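Local coordinates for translation initiation factor eif-2b-like protein (Chaetomium thermophilum, PDB 4ZEO), which forms the delta subunit of the heterodecameric complex eIF2B, which probably acts in translation initiation as the guanine nucleotide exchange factor for eIF2, at residues Pro157-Val162 and Asn210-Tyr215; Gly163-Met166 and Ala170-Asp173; Asn262-Leu267 and Ile438-Phe443; Tyr270-Asn275 and Leu391-Asn396; Arg301-Gly306 and Ala332-Leu337. All coordinates share one frame; numbering follows the deposited sequence.

Contact 1: residues Pro157-Val162 and Asn210-Tyr215; sequences PAVLAV and NPQIEY
Gln212 NE2 donates to Asp154 O and Val208 O and OE1 accepts from His156 N, while OE1 also rests against Val159. This joins helix 157-168 to helix 200-219 in the N-terminal helical region of this eIF2B-type subunit. The two segments run almost parallel, their axes 14° apart and 10.1 Å distant at closest approach. A glutamine suits the place because one amide can serve both the chain just before the first helix and a carbonyl of its own helix. Its bend at chi2 brings OE1 beside Val159, 3.5 Å from Val159 CB; the two side chains cross at about a right angle. The beta-branched valine turns both methyls to Gln212, and Val159 CG1 also meets Tyr215 CD2 at 3.9 Å. Ala184 and Val188 of helix 174-191 add to the apolar surroundings of Val159. Tyr215 makes the second half of the contact: with CG anti to the backbone N (chi1 171°), its ring reaches across to the first helix. Val159 O lies at the ring edge, near its plane, 3.7 Å from Tyr215 CE2. Leu160 supplies an apolar branch, CD1, which approaches the ring obliquely, 3.5 Å from Tyr215 CZ. At the far end, Tyr215 OH makes a weak hydrogen bond of 3.3 Å to Leu160 O.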
# COMPACT_ATOMS: atom_id res chain seq x y z
N PRO A 157 -20.50 2.90 13.39
CA PRO A 157 -20.71 1.61 12.70
C PRO A 157 -19.85 1.41 11.44
O PRO A 157 -19.44 0.28 11.17
CB PRO A 157 -22.21 1.64 12.37
CG PRO A 157 -22.61 3.07 12.46
CD PRO A 157 -21.77 3.61 13.58
N ALA A 158 -19.57 2.47 10.69
CA ALA A 158 -18.73 2.34 9.51
C ALA A 158 -17.33 1.86 9.89
O ALA A 158 -16.75 1.01 9.22
CB ALA A 158 -18.66 3.65 8.75
N VAL A 159 -16.81 2.40 10.99
CA VAL A 159 -15.49 2.02 11.49
C VAL A 159 -15.49 0.58 12.03
O VAL A 159 -14.55 -0.18 11.80
CB VAL A 159 -15.02 3.04 12.60
CG1 VAL A 159 -13.77 2.52 13.37
CG2 VAL A 159 -14.78 4.43 11.97
N LEU A 160 -16.57 0.21 12.68
CA LEU A 160 -16.73 -1.12 13.23
C LEU A 160 -16.63 -2.20 12.12
O LEU A 160 -15.91 -3.19 12.26
CB LEU A 160 -18.08 -1.20 13.91
CG LEU A 160 -18.31 -2.36 14.86
CD1 LEU A 160 -17.52 -2.08 16.13
CD2 LEU A 160 -19.80 -2.57 15.12
N ALA A 161 -17.32 -1.96 11.01
CA ALA A 161 -17.32 -2.87 9.88
C ALA A 161 -15.92 -2.96 9.26
O ALA A 161 -15.45 -4.05 8.95
CB ALA A 161 -18.33 -2.44 8.84
N VAL A 162 -15.26 -1.82 9.07
CA VAL A 162 -13.91 -1.84 8.50
C VAL A 162 -12.91 -2.59 9.38
O VAL A 162 -12.11 -3.37 8.87
CB VAL A 162 -13.41 -0.41 8.21
CG1 VAL A 162 -11.90 -0.39 8.00
CG2 VAL A 162 -14.14 0.17 7.02
N ASN A 210 -10.33 9.62 18.12
CA ASN A 210 -9.42 8.72 18.82
C ASN A 210 -10.07 7.38 19.22
O ASN A 210 -9.41 6.35 19.13
CB ASN A 210 -8.82 9.41 20.07
CG ASN A 210 -7.64 10.30 19.72
OD1 ASN A 210 -7.28 10.46 18.54
ND2 ASN A 210 -7.06 10.93 20.74
N PRO A 211 -11.35 7.37 19.66
CA PRO A 211 -11.97 6.06 19.90
C PRO A 211 -12.02 5.16 18.65
O PRO A 211 -11.89 3.94 18.81
CB PRO A 211 -13.36 6.42 20.38
CG PRO A 211 -13.14 7.71 21.09
CD PRO A 211 -12.19 8.46 20.21
N GLN A 212 -12.21 5.73 17.46
CA GLN A 212 -12.18 4.93 16.23
C GLN A 212 -10.78 4.36 15.99
O GLN A 212 -10.61 3.21 15.63
CB GLN A 212 -12.62 5.77 15.01
CG GLN A 212 -13.73 6.75 15.26
CD GLN A 212 -15.01 6.13 15.79
OE1 GLN A 212 -15.35 4.98 15.48
NE2 GLN A 212 -15.71 6.87 16.65
N ILE A 213 -9.76 5.19 16.17
CA ILE A 213 -8.38 4.74 16.00
C ILE A 213 -8.03 3.62 16.99
O ILE A 213 -7.39 2.64 16.63
CB ILE A 213 -7.40 5.91 16.18
CG1 ILE A 213 -7.75 7.02 15.19
CG2 ILE A 213 -5.95 5.45 16.00
CD1 ILE A 213 -6.88 8.23 15.29
N GLU A 214 -8.46 3.77 18.23
CA GLU A 214 -8.17 2.79 19.25
C GLU A 214 -8.83 1.47 18.90
O GLU A 214 -8.25 0.40 19.10
CB GLU A 214 -8.66 3.26 20.63
CG GLU A 214 -7.71 4.23 21.33
CD GLU A 214 -8.27 4.77 22.65
OE1 GLU A 214 -8.08 5.97 22.92
OE2 GLU A 214 -8.86 3.98 23.42
N TYR A 215 -10.05 1.55 18.38
CA TYR A 215 -10.74 0.35 17.99
C TYR A 215 -10.02 -0.36 16.84
O TYR A 215 -9.86 -1.59 16.87
CB TYR A 215 -12.17 0.66 17.61
CG TYR A 215 -12.85 -0.52 17.00
CD1 TYR A 215 -13.29 -1.57 17.78
CD2 TYR A 215 -13.02 -0.61 15.62
CE1 TYR A 215 -13.91 -2.67 17.22
CE2 TYR A 215 -13.63 -1.71 15.05
CZ TYR A 215 -14.06 -2.73 15.85
OH TYR A 215 -14.67 -3.83 15.29

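Contact 2: residues Gly163-Met166 and Ala170-Asp173; sequences GQQM and ALKD
The C-terminal end of helix 157-168 and the short loop leading to helix 174-191 form this contact, a tight helix-to-helix connection in which Gln165 meets Ala170 and Leu171. Its central atom is the carbonyl oxygen of Gln165, which faces two successive backbone N-H groups of the loop. Leu171 N gives the sound bond, 3.0 Å to Gln165 O and nearly straight at 168°, although the donor stands well above the carbonyl plane. Ala170 N is 2.9 Å from the same Gln165 O but is badly aimed, making a weak bond at 118°. By joining residues six apart, the stronger bond curls the chain back over the last turn of the helix. Ala170 fits because its small CB packs close beside the shared oxygen. Leu171 has its CB directed toward the helix, and its CD1 touches Gln165 CB at 3.7 Å. The extended Gln165 crosses this leucine obliquely, so that both its CB and its OE1 lie against Leu171 CD1 and CG. The flexible, unbranched Met166 contributes CG, while Ser176 and Ala180 of helix 174-191 also border Leu171. Asp173 is the N-cap of that helix: its carboxylate caps a backbone N of the first turn, and OD1 also bonds Ser176 OG. Met166 CG and Leu171 CD1 meet at 4.0 Å.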
# COMPACT_ATOMS: atom_id res chain seq x y z
N GLY A 163 -12.95 -2.35 10.69
CA GLY A 163 -12.06 -3.02 11.62
C GLY A 163 -12.28 -4.52 11.65
O GLY A 163 -11.34 -5.32 11.68
N GLN A 164 -13.55 -4.91 11.60
CA GLN A 164 -13.86 -6.33 11.56
C GLN A 164 -13.23 -6.94 10.30
O GLN A 164 -12.66 -8.03 10.36
CB GLN A 164 -15.36 -6.55 11.58
CG GLN A 164 -15.94 -6.40 12.97
CD GLN A 164 -17.42 -6.11 12.96
OE1 GLN A 164 -18.09 -6.23 11.94
NE2 GLN A 164 -17.94 -5.73 14.12
N GLN A 165 -13.29 -6.22 9.19
CA GLN A 165 -12.67 -6.68 7.95
C GLN A 165 -11.16 -6.82 8.08
O GLN A 165 -10.58 -7.75 7.55
CB GLN A 165 -13.02 -5.74 6.82
CG GLN A 165 -14.49 -5.70 6.52
CD GLN A 165 -14.85 -4.61 5.56
OE1 GLN A 165 -14.07 -4.26 4.67
NE2 GLN A 165 -16.02 -4.04 5.74
N MET A 166 -10.53 -5.90 8.81
CA MET A 166 -9.09 -5.99 9.06
C MET A 166 -8.73 -7.20 9.93
O MET A 166 -7.84 -7.98 9.59
CB MET A 166 -8.59 -4.69 9.69
CG MET A 166 -8.72 -3.48 8.77
SD MET A 166 -7.88 -2.03 9.43
CE MET A 166 -8.34 -0.79 8.25
N ALA A 170 -10.02 -10.04 5.90
CA ALA A 170 -10.67 -9.71 4.64
C ALA A 170 -9.97 -8.54 3.95
O ALA A 170 -9.85 -8.50 2.72
CB ALA A 170 -12.13 -9.41 4.88
N LEU A 171 -9.51 -7.56 4.73
CA LEU A 171 -8.69 -6.48 4.20
C LEU A 171 -7.24 -6.73 4.57
O LEU A 171 -6.90 -6.67 5.76
CB LEU A 171 -9.09 -5.11 4.73
CG LEU A 171 -10.36 -4.43 4.29
CD1 LEU A 171 -10.66 -3.30 5.26
CD2 LEU A 171 -10.20 -3.93 2.87
N LYS A 172 -6.38 -6.96 3.59
CA LYS A 172 -5.00 -7.33 3.91
C LYS A 172 -3.95 -6.26 3.66
O LYS A 172 -3.18 -5.95 4.56
CB LYS A 172 -4.60 -8.61 3.15
CG LYS A 172 -5.67 -9.65 3.12
CD LYS A 172 -5.18 -10.95 2.51
CE LYS A 172 -6.28 -12.02 2.60
NZ LYS A 172 -5.78 -13.35 3.07
N ASP A 173 -3.89 -5.70 2.47
CA ASP A 173 -2.81 -4.75 2.18
C ASP A 173 -3.04 -3.38 2.82
O ASP A 173 -4.17 -3.00 3.14
CB ASP A 173 -2.61 -4.62 0.68
CG ASP A 173 -3.82 -4.11 -0.02
OD1 ASP A 173 -4.89 -4.75 0.11
OD2 ASP A 173 -3.71 -3.06 -0.69

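Contact 3: residues Asn262-Leu267 and Ile438-Phe443; sequences NERITL and ITEIEF
Helix 246-277 widens into a pi-type turn at 262-266, with Leu267 N bonded to Asn262 O at 2.7 Å, and Arg264 in this turn lies opposite Glu440 in the loop after strand 436-438, their CA atoms 7.8 Å apart. The CB of Arg264 points away from that loop, but bends at chi2 and chi3 fold the chain back and return NE to the contact. Glu440 does the reverse: its CB points toward the helix, CG takes the crowded position between backbone N and carbonyl carbon (chi1 76°), and a bend at chi2 sets the carboxylate in place. Arg264 NE and Glu440 OE2 form a long salt bridge of 3.7 Å, with OE2 at the guanidinium edge but the two planar groups turned 49° apart. A water also links the pair, donating to Arg264 O at 2.9 Å and to Glu440 OE2; its link to NE is weak. The strongest direct side-chain partner of both residues is Thr394, whose OG1 bonds Glu440 OE2 and Arg264 NH1. Arginine and glutamate suit this partly exposed place because each can serve several polar partners. The carboxylate probably also eases the closeness of Arg264 to another cation, Arg399. Next to Glu440 in the chain, Ile441 N donates to Thr439 OG1 at 3.1 Å (157°). That bond defines an ST turn just after an outer strand of the Rossmann-like parallel sheet, beside the long helix.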
# COMPACT_ATOMS: atom_id res chain seq x y z
N ASN A 262 -7.49 10.57 -3.46
CA ASN A 262 -7.13 10.70 -4.84
C ASN A 262 -5.63 10.80 -5.08
O ASN A 262 -5.08 10.13 -5.94
CB ASN A 262 -7.79 11.91 -5.47
CG ASN A 262 -7.35 12.09 -6.87
OD1 ASN A 262 -7.47 11.17 -7.67
ND2 ASN A 262 -6.79 13.24 -7.18
N GLU A 263 -4.96 11.65 -4.34
CA GLU A 263 -3.55 11.88 -4.56
C GLU A 263 -2.63 10.76 -4.01
O GLU A 263 -1.66 10.39 -4.67
CB GLU A 263 -3.17 13.24 -3.99
CG GLU A 263 -1.77 13.38 -3.52
CD GLU A 263 -1.54 14.71 -2.82
OE1 GLU A 263 -1.46 14.73 -1.58
OE2 GLU A 263 -1.46 15.74 -3.53
N ARG A 264 -2.94 10.21 -2.85
CA ARG A 264 -2.06 9.20 -2.28
C ARG A 264 -2.47 7.76 -2.61
O ARG A 264 -1.71 6.84 -2.37
CB ARG A 264 -1.98 9.35 -0.75
CG ARG A 264 -1.86 10.75 -0.19
CD ARG A 264 -0.66 11.54 -0.70
NE ARG A 264 0.57 11.03 -0.15
CZ ARG A 264 1.21 11.48 0.93
NH1 ARG A 264 2.33 10.87 1.29
NH2 ARG A 264 0.77 12.52 1.64
N ILE A 265 -3.66 7.55 -3.15
CA ILE A 265 -4.11 6.20 -3.50
C ILE A 265 -4.47 6.05 -4.97
O ILE A 265 -3.75 5.39 -5.72
CB ILE A 265 -5.32 5.77 -2.67
CG1 ILE A 265 -4.95 5.81 -1.18
CG2 ILE A 265 -5.81 4.38 -3.11
CD1 ILE A 265 -6.08 5.43 -0.26
N THR A 266 -5.55 6.69 -5.38
CA THR A 266 -6.09 6.51 -6.72
C THR A 266 -5.15 6.96 -7.84
O THR A 266 -4.78 6.18 -8.69
CB THR A 266 -7.43 7.23 -6.83
OG1 THR A 266 -8.17 6.96 -5.64
CG2 THR A 266 -8.22 6.74 -8.02
N LEU A 267 -4.74 8.21 -7.82
CA LEU A 267 -3.80 8.72 -8.80
C LEU A 267 -2.43 8.05 -8.64
O LEU A 267 -1.74 7.78 -9.63
CB LEU A 267 -3.69 10.24 -8.68
CG LEU A 267 -2.84 10.95 -9.71
CD1 LEU A 267 -3.44 10.74 -11.07
CD2 LEU A 267 -2.77 12.41 -9.36
N ILE A 438 10.26 3.25 -6.98
CA ILE A 438 9.43 4.16 -7.75
C ILE A 438 8.15 4.49 -6.95
O ILE A 438 7.38 3.60 -6.59
CB ILE A 438 9.04 3.57 -9.10
CG1 ILE A 438 10.27 3.31 -9.96
CG2 ILE A 438 8.06 4.49 -9.84
CD1 ILE A 438 9.92 2.67 -11.31
N THR A 439 7.90 5.79 -6.72
CA THR A 439 6.72 6.26 -6.00
C THR A 439 5.89 7.10 -6.95
O THR A 439 6.21 7.20 -8.14
CB THR A 439 7.06 7.10 -4.74
OG1 THR A 439 7.52 8.40 -5.13
CG2 THR A 439 8.09 6.41 -3.84
N GLU A 440 4.77 7.63 -6.47
CA GLU A 440 3.93 8.50 -7.27
C GLU A 440 4.57 9.90 -7.48
O GLU A 440 4.05 10.72 -8.25
CB GLU A 440 2.53 8.63 -6.64
CG GLU A 440 2.43 9.52 -5.40
CD GLU A 440 2.60 8.80 -4.09
OE1 GLU A 440 3.26 7.75 -4.07
OE2 GLU A 440 2.05 9.28 -3.07
N ILE A 441 5.66 10.21 -6.77
CA ILE A 441 6.32 11.51 -6.91
C ILE A 441 7.01 11.63 -8.27
O ILE A 441 7.82 10.80 -8.61
CB ILE A 441 7.34 11.79 -5.82
CG1 ILE A 441 6.70 11.66 -4.44
CG2 ILE A 441 7.95 13.18 -6.02
CD1 ILE A 441 5.44 12.47 -4.28
N GLU A 442 6.60 12.60 -9.08
CA GLU A 442 7.21 12.82 -10.39
C GLU A 442 8.21 13.96 -10.47
O GLU A 442 9.15 13.91 -11.25
CB GLU A 442 6.11 13.04 -11.44
CG GLU A 442 5.34 11.76 -11.75
CD GLU A 442 4.22 11.96 -12.75
OE1 GLU A 442 4.38 11.47 -13.90
OE2 GLU A 442 3.21 12.61 -12.41
N PHE A 443 8.00 15.01 -9.69
CA PHE A 443 8.95 16.12 -9.72
C PHE A 443 9.45 16.50 -8.33
O PHE A 443 10.64 16.39 -8.05
CB PHE A 443 8.31 17.34 -10.40
CG PHE A 443 7.54 17.02 -11.65
CD1 PHE A 443 8.20 16.60 -12.80
CD2 PHE A 443 6.16 17.12 -11.67
CE1 PHE A 443 7.51 16.30 -13.94
CE2 PHE A 443 5.45 16.80 -12.81
CZ PHE A 443 6.13 16.40 -13.95
O HOH W 1 0.86 7.80 -1.46

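Contact 4: residues Tyr270-Asn275 and Leu391-Asn396; sequences YVIARN and LCETIN
Ile272 holds CG2 anti to its backbone N and CG1 anti to its carbonyl carbon (chi1 -70°), and chi2 of 169° extends CD1 outward, giving the residue two apolar arms that reach Leu391 and the chain after it. The shorter arm, CG2, meets Leu391 CB at 4.0 Å as the two side chains slide past each other in opposite directions. The longer one ends in CD1, which rests against the peptide joining Cys392 to Glu393: it lies 3.7 Å from Cys392 O and 3.9 Å from Glu393 N. The same methyl touches Glu393 CG at 3.9 Å, so it packs against the aliphatic stem of the glutamate and not its charge. An isoleucine is apt in this buried place, since branching at CB lets one residue cover strand end and loop together. Leu391 ends a strand of the parallel sheet whose order, 3-2-1-4-5-6, is that of a Rossmann fold, and helix 246-277 packs across this end of it. Ala276 of that helix and Thr298 of helix 293-304 also flank Leu391. Beyond the strand, Glu393 bends at chi2 and its OE2 forms a salt bridge with Arg293, which probably offsets the charge of this buried carboxylate. The side chain of Glu393 also touches Ala268, one turn before Ile272 on the long helix. Asn396 N bonds back to Glu393 O at 3.1 Å, winding residues 394-396 into a 3-10 turn. Asn396 OD1 is fixed by Ser174 OG, at the start of helix 174-191.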
# COMPACT_ATOMS: atom_id res chain seq x y z
N TYR A 270 -2.04 4.81 -10.60
CA TYR A 270 -1.91 5.03 -12.03
C TYR A 270 -0.51 5.52 -12.38
O TYR A 270 0.12 5.00 -13.29
CB TYR A 270 -2.94 6.05 -12.52
CG TYR A 270 -2.78 6.37 -13.97
CD1 TYR A 270 -3.45 5.63 -14.94
CD2 TYR A 270 -1.90 7.37 -14.39
CE1 TYR A 270 -3.28 5.90 -16.29
CE2 TYR A 270 -1.70 7.64 -15.71
CZ TYR A 270 -2.40 6.90 -16.67
OH TYR A 270 -2.21 7.19 -17.99
N VAL A 271 -0.02 6.52 -11.64
CA VAL A 271 1.26 7.12 -11.93
C VAL A 271 2.40 6.13 -11.75
O VAL A 271 3.26 6.02 -12.62
CB VAL A 271 1.51 8.39 -11.05
CG1 VAL A 271 2.98 8.86 -11.14
CG2 VAL A 271 0.55 9.51 -11.43
N ILE A 272 2.38 5.38 -10.65
CA ILE A 272 3.44 4.38 -10.39
C ILE A 272 3.45 3.31 -11.48
O ILE A 272 4.50 2.96 -12.02
CB ILE A 272 3.26 3.70 -9.00
CG1 ILE A 272 3.58 4.69 -7.87
CG2 ILE A 272 4.18 2.50 -8.87
CD1 ILE A 272 3.18 4.20 -6.47
N ALA A 273 2.28 2.79 -11.83
CA ALA A 273 2.20 1.74 -12.85
C ALA A 273 2.68 2.28 -14.19
O ALA A 273 3.44 1.62 -14.90
CB ALA A 273 0.79 1.19 -12.96
N ARG A 274 2.27 3.50 -14.52
CA ARG A 274 2.67 4.09 -15.79
C ARG A 274 4.17 4.38 -15.80
O ARG A 274 4.86 4.06 -16.76
CB ARG A 274 1.89 5.37 -16.06
CG ARG A 274 2.42 6.11 -17.25
CD ARG A 274 1.38 7.02 -17.86
NE ARG A 274 1.89 7.65 -19.07
CZ ARG A 274 1.20 8.47 -19.85
NH1 ARG A 274 -0.06 8.76 -19.57
NH2 ARG A 274 1.77 9.00 -20.92
N ASN A 275 4.67 4.99 -14.75
CA ASN A 275 6.07 5.33 -14.73
C ASN A 275 6.96 4.09 -14.60
O ASN A 275 8.03 4.03 -15.21
CB ASN A 275 6.33 6.36 -13.62
CG ASN A 275 5.75 7.72 -13.97
OD1 ASN A 275 5.15 7.89 -15.03
ND2 ASN A 275 5.90 8.69 -13.07
N LEU A 391 8.22 -0.89 -6.01
CA LEU A 391 7.10 0.01 -6.30
C LEU A 391 6.30 0.27 -5.04
O LEU A 391 5.83 -0.68 -4.38
CB LEU A 391 6.19 -0.58 -7.36
CG LEU A 391 6.87 -1.11 -8.63
CD1 LEU A 391 5.85 -1.78 -9.57
CD2 LEU A 391 7.61 0.02 -9.34
N CYS A 392 6.16 1.53 -4.66
CA CYS A 392 5.49 1.84 -3.41
C CYS A 392 4.98 3.29 -3.33
O CYS A 392 5.67 4.23 -3.74
CB CYS A 392 6.48 1.54 -2.26
SG CYS A 392 5.81 1.55 -0.60
N GLU A 393 3.80 3.47 -2.74
CA GLU A 393 3.21 4.80 -2.56
C GLU A 393 3.95 5.50 -1.43
O GLU A 393 4.36 4.85 -0.47
CB GLU A 393 1.70 4.70 -2.26
CG GLU A 393 0.90 4.01 -3.35
CD GLU A 393 0.80 2.47 -3.20
OE1 GLU A 393 1.62 1.84 -2.47
OE2 GLU A 393 -0.12 1.88 -3.81
N THR A 394 4.06 6.81 -1.51
CA THR A 394 4.80 7.58 -0.51
C THR A 394 4.18 7.46 0.87
O THR A 394 4.88 7.53 1.87
CB THR A 394 4.89 9.09 -0.87
OG1 THR A 394 3.57 9.64 -0.98
CG2 THR A 394 5.61 9.29 -2.15
N ILE A 395 2.86 7.28 0.91
CA ILE A 395 2.09 7.20 2.17
C ILE A 395 2.51 5.95 3.02
O ILE A 395 2.28 5.90 4.22
CB ILE A 395 0.55 7.17 1.88
CG1 ILE A 395 -0.29 7.47 3.12
CG2 ILE A 395 0.11 5.82 1.28
CD1 ILE A 395 -0.42 8.90 3.47
N ASN A 396 3.13 4.98 2.36
CA ASN A 396 3.63 3.77 3.00
C ASN A 396 5.02 3.97 3.64
O ASN A 396 5.51 3.08 4.34
CB ASN A 396 3.68 2.62 1.98
CG ASN A 396 2.30 2.08 1.61
OD1 ASN A 396 1.46 1.85 2.48
ND2 ASN A 396 2.06 1.88 0.33

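Contact 5: residues Arg301-Gly306 and Ala332-Leu337; sequences RARKEG and AGIPVL
Arg303 starts from helix 293-304 with CB toward Ile334, whose CD1 lies 4.0 Å from it. CG, anti to the backbone N (chi1 -176°), comes 3.5 Å from Ala332 O, and the bend at chi2 sends the chain on along the turn. CD packs 3.8 Å from Ile334 CG1, the two side chains sliding past each other in opposite directions. NE then passes 3.6 Å from Ala332 O, which sits at the guanidinium edge near its plane, and obliquely by Gly333 O, without a hydrogen bond to either. At the tip, NH1 bonds Lys307 O. The opposing turn is a Schellman motif ending helix 321-331 before edge strand 336-338 of the Rossmann-like sheet. Gly333 has the positive phi (100°) that this motif needs, and a glycine spares a clash with the carbonyl before it. Ile334 is buried, also touching Val311 and Phe309, so its branched side chain joins helix to sheet. Arginine suits the rim because its methylenes cover isoleucine while its cation lies near the carbonyls that close a helix. The partial negative charge of that helix end probably attracts the guanidinium, although these carbonyls accept no hydrogen bond from it.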
# COMPACT_ATOMS: atom_id res chain seq x y z
N ARG A 301 -0.00 -2.61 -17.73
CA ARG A 301 0.20 -1.36 -18.46
C ARG A 301 1.20 -1.52 -19.62
O ARG A 301 0.93 -1.09 -20.75
CB ARG A 301 0.67 -0.27 -17.49
CG ARG A 301 1.02 1.06 -18.13
CD ARG A 301 -0.20 1.85 -18.49
NE ARG A 301 0.21 3.05 -19.20
CZ ARG A 301 -0.61 4.04 -19.56
NH1 ARG A 301 -1.90 4.01 -19.28
NH2 ARG A 301 -0.10 5.08 -20.21
N ALA A 302 2.33 -2.19 -19.36
CA ALA A 302 3.36 -2.38 -20.38
C ALA A 302 2.81 -3.17 -21.54
O ALA A 302 3.06 -2.84 -22.71
CB ALA A 302 4.57 -3.07 -19.79
N ARG A 303 2.02 -4.19 -21.22
CA ARG A 303 1.38 -5.01 -22.25
C ARG A 303 0.39 -4.19 -23.07
O ARG A 303 0.36 -4.29 -24.29
CB ARG A 303 0.67 -6.20 -21.62
CG ARG A 303 0.06 -7.16 -22.63
CD ARG A 303 1.17 -7.85 -23.41
NE ARG A 303 0.66 -8.57 -24.56
CZ ARG A 303 1.14 -8.42 -25.79
NH1 ARG A 303 2.13 -7.55 -26.00
NH2 ARG A 303 0.63 -9.11 -26.80
N LYS A 304 -0.41 -3.36 -22.41
CA LYS A 304 -1.36 -2.51 -23.13
C LYS A 304 -0.62 -1.52 -24.02
O LYS A 304 -1.12 -1.13 -25.06
CB LYS A 304 -2.30 -1.78 -22.16
CG LYS A 304 -3.71 -2.37 -22.13
CD LYS A 304 -4.56 -1.77 -21.03
CE LYS A 304 -4.15 -2.36 -19.67
NZ LYS A 304 -4.91 -1.83 -18.50
N GLU A 305 0.58 -1.12 -23.61
CA GLU A 305 1.42 -0.24 -24.42
C GLU A 305 2.00 -0.97 -25.64
O GLU A 305 2.65 -0.36 -26.49
CB GLU A 305 2.55 0.33 -23.57
CG GLU A 305 2.06 1.32 -22.55
CD GLU A 305 3.10 1.69 -21.54
OE1 GLU A 305 4.12 0.96 -21.45
OE2 GLU A 305 2.90 2.70 -20.80
N GLY A 306 1.76 -2.27 -25.73
CA GLY A 306 2.18 -3.04 -26.89
C GLY A 306 3.50 -3.76 -26.72
O GLY A 306 3.99 -4.38 -27.65
N ALA A 332 -3.93 -11.68 -20.25
CA ALA A 332 -3.55 -10.43 -20.92
C ALA A 332 -2.63 -10.66 -22.13
O ALA A 332 -2.31 -9.70 -22.85
CB ALA A 332 -2.89 -9.48 -19.93
N GLY A 333 -2.15 -11.89 -22.31
CA GLY A 333 -1.31 -12.24 -23.44
C GLY A 333 0.18 -12.29 -23.15
O GLY A 333 0.99 -12.46 -24.06
N ILE A 334 0.54 -12.16 -21.87
CA ILE A 334 1.91 -12.20 -21.41
C ILE A 334 2.36 -13.63 -21.13
O ILE A 334 1.65 -14.37 -20.44
CB ILE A 334 2.09 -11.39 -20.11
CG1 ILE A 334 1.57 -9.95 -20.30
CG2 ILE A 334 3.55 -11.40 -19.66
CD1 ILE A 334 1.45 -9.15 -19.01
N PRO A 335 3.51 -14.04 -21.69
CA PRO A 335 4.07 -15.36 -21.41
C PRO A 335 4.59 -15.41 -19.98
O PRO A 335 5.43 -14.59 -19.62
CB PRO A 335 5.21 -15.51 -22.42
CG PRO A 335 5.04 -14.41 -23.39
CD PRO A 335 4.35 -13.30 -22.65
N VAL A 336 4.10 -16.35 -19.17
CA VAL A 336 4.49 -16.40 -17.77
C VAL A 336 5.05 -17.77 -17.37
O VAL A 336 4.48 -18.82 -17.71
CB VAL A 336 3.30 -16.07 -16.84
CG1 VAL A 336 3.72 -16.15 -15.37
CG2 VAL A 336 2.72 -14.69 -17.17
N LEU A 337 6.17 -17.73 -16.65
CA LEU A 337 6.76 -18.90 -16.03
C LEU A 337 6.46 -18.87 -14.53
O LEU A 337 6.83 -17.93 -13.83
CB LEU A 337 8.26 -18.94 -16.28
CG LEU A 337 9.06 -20.15 -15.86
CD1 LEU A 337 8.44 -21.42 -16.42
CD2 LEU A 337 10.49 -19.97 -16.35

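How the contacts relate
From the N terminus, contact 1 opens first, joining helix 157-168 to helix 200-219, but contact 2, lying within it, closes before it. In that much shorter loop the same first helix turns toward helix 174-191; Tyr215 of contact 1 packs on Gln164 and Gly163. A nested set follows once contact 1 has closed. Contact 3 spans it, bringing the C-terminal loop to helix 246-277; it encloses contact 4, which in turn encloses contact 5. None of the five loops cross. Contacts 3 and 4 share that long helix, with centres 5 Å apart, and Arg274 of contact 4 packs on Arg301 of contact 5. Together the five contacts run from the N-terminal helices to strand 336-338 at the edge of the parallel sheet.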